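Local coordinates for protein auracyanin-B-2 (Chloroflexus aurantiacus, PDB 1QHQ) that carries a type I blue copper centre and probably accepts electrons from the membrane-bound alternative complex III as a soluble electron-transfer protein, at residues A[36-39]-A[40-43]. Residues are numbered along the deposited sequence; the frame is centred on the assembly and turned at random. Where two conformers were deposited one is given.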
loop_
_atom_site.group_PDB
_atom_site.type_symbol
_atom_site.label_atom_id
_atom_site.label_comp_id
_atom_site.label_asym_id
_atom_site.label_seq_id
_atom_site.Cartn_x
_atom_site.Cartn_y
_atom_site.Cartn_z
ATOM N N SER A 36 -6.946 -4.834 -9.880
ATOM C CA SER A 36 -7.174 -6.275 -10.187
ATOM C C SER A 36 -5.834 -6.860 -10.647
ATOM O O SER A 36 -5.229 -6.258 -11.537
ATOM C CB SER A 36 -8.139 -6.273 -11.409
ATOM O OG SER A 36 -8.584 -7.535 -11.734
ATOM N N LEU A 37 -5.425 -7.986 -10.126
ATOM C CA LEU A 37 -4.159 -8.616 -10.617
ATOM C C LEU A 37 -4.380 -10.132 -10.540
ATOM O O LEU A 37 -5.068 -10.633 -9.671
ATOM C CB LEU A 37 -3.028 -8.231 -9.663
ATOM C CG LEU A 37 -2.604 -6.756 -9.584
ATOM C CD1 LEU A 37 -1.696 -6.567 -8.379
ATOM C CD2 LEU A 37 -1.881 -6.390 -10.895
ATOM N N PRO A 38 -3.614 -10.867 -11.360
ATOM C CA PRO A 38 -3.656 -12.332 -11.257
ATOM C C PRO A 38 -2.929 -12.799 -10.021
ATOM O O PRO A 38 -1.999 -12.115 -9.574
ATOM C CB PRO A 38 -2.946 -12.771 -12.532
ATOM C CG PRO A 38 -2.006 -11.656 -12.857
ATOM C CD PRO A 38 -2.736 -10.379 -12.396
ATOM N N ALA A 39 -3.272 -13.974 -9.523
ATOM C CA ALA A 39 -2.646 -14.570 -8.364
ATOM C C ALA A 39 -1.226 -15.066 -8.670
ATOM O O ALA A 39 -0.913 -15.357 -9.812
ATOM C CB ALA A 39 -3.471 -15.764 -7.853
ATOM N N ASN A 40 -0.434 -15.115 -7.634
ATOM C CA ASN A 40 0.899 -15.727 -7.667
ATOM C C ASN A 40 1.731 -15.212 -8.805
ATOM O O ASN A 40 2.471 -15.929 -9.505
ATOM C CB ASN A 40 0.738 -17.273 -7.756
ATOM C CG ASN A 40 2.079 -17.971 -7.557
ATOM O OD1 ASN A 40 2.872 -17.582 -6.694
ATOM N ND2 ASN A 40 2.358 -18.992 -8.358
ATOM N N THR A 41 1.723 -13.890 -9.014
ATOM C CA THR A 41 2.414 -13.208 -10.060
ATOM C C THR A 41 3.267 -12.065 -9.490
ATOM O O THR A 41 2.845 -11.439 -8.508
ATOM C CB THR A 41 1.375 -12.526 -11.030
ATOM O OG1 THR A 41 0.573 -13.613 -11.575
ATOM C CG2 THR A 41 2.094 -11.819 -12.136
ATOM N N VAL A 42 4.453 -11.878 -10.017
ATOM C CA VAL A 42 5.307 -10.763 -9.547
ATOM C C VAL A 42 4.848 -9.474 -10.208
ATOM O O VAL A 42 4.782 -9.351 -11.435
ATOM C CB VAL A 42 6.789 -10.979 -9.861
ATOM C CG1 VAL A 42 7.656 -9.846 -9.311
ATOM C CG2 VAL A 42 7.237 -12.325 -9.253
ATOM N N VAL A 43 4.530 -8.498 -9.344
ATOM C CA VAL A 43 4.048 -7.200 -9.859
ATOM C C VAL A 43 4.864 -6.079 -9.248
ATOM O O VAL A 43 5.201 -6.157 -8.061
ATOM C CB VAL A 43 2.559 -6.962 -9.463
ATOM C CG1 VAL A 43 2.107 -5.579 -9.825
ATOM C CG2 VAL A 43 1.693 -8.050 -10.097
#
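Pro38 and Thr41 meet where the CB-CG side of the puckered proline ring comes against the threonine hydroxyl. Thr41 OG1 lies 3.5 Å from Pro38 CG, and the two side chains cross at a slant. The ring also touches Thr139 and Gln17. The flat group here is the Ala39 carbonyl. Thr41 OG1 stands over one face of it and donates a hydrogen bond of 2.9 Å to Ala39 O. The donor sits 55° out of the carbonyl plane and does not point at a lone pair. Chi1 of Thr41 (-61°) sets OG1 opposite Thr41's own carbonyl carbon, on the side of its N, so that it faces the Ala39 carbonyl.

Asn40 makes the bend itself, with a left-handed backbone conformation. Its side chain leads away from 36-39. The Pro38 carbonyl and the Thr41 amide are not bonded to each other. Both are hydrogen-bonded to the side-chain hydroxyl of Thr112, which links the two sides of the turn.

On the buried side, the methyl ends of Leu37 and Val43 meet tip to tip. Leu37 CD2 is 4.0 Å from Val43 CG2, and Leu37 CD1 is 4.1 Å from the same methyl. Leu37 also packs on Leu136, and Val43 on Val19.

The turn joins strand 34-38, at the edge of one sheet, to strand 42-49, the middle strand of the other. It is a crossing between the two sheets of the cupredoxin beta sandwich, away from the copper site. Chemically, the contact divides into a polar bend and an apolar pair. The threonine hydroxyl uses its proton within the turn, while Leu37 and Val43 meet by van der Waals packing where the two strands flank the turn, in the interior.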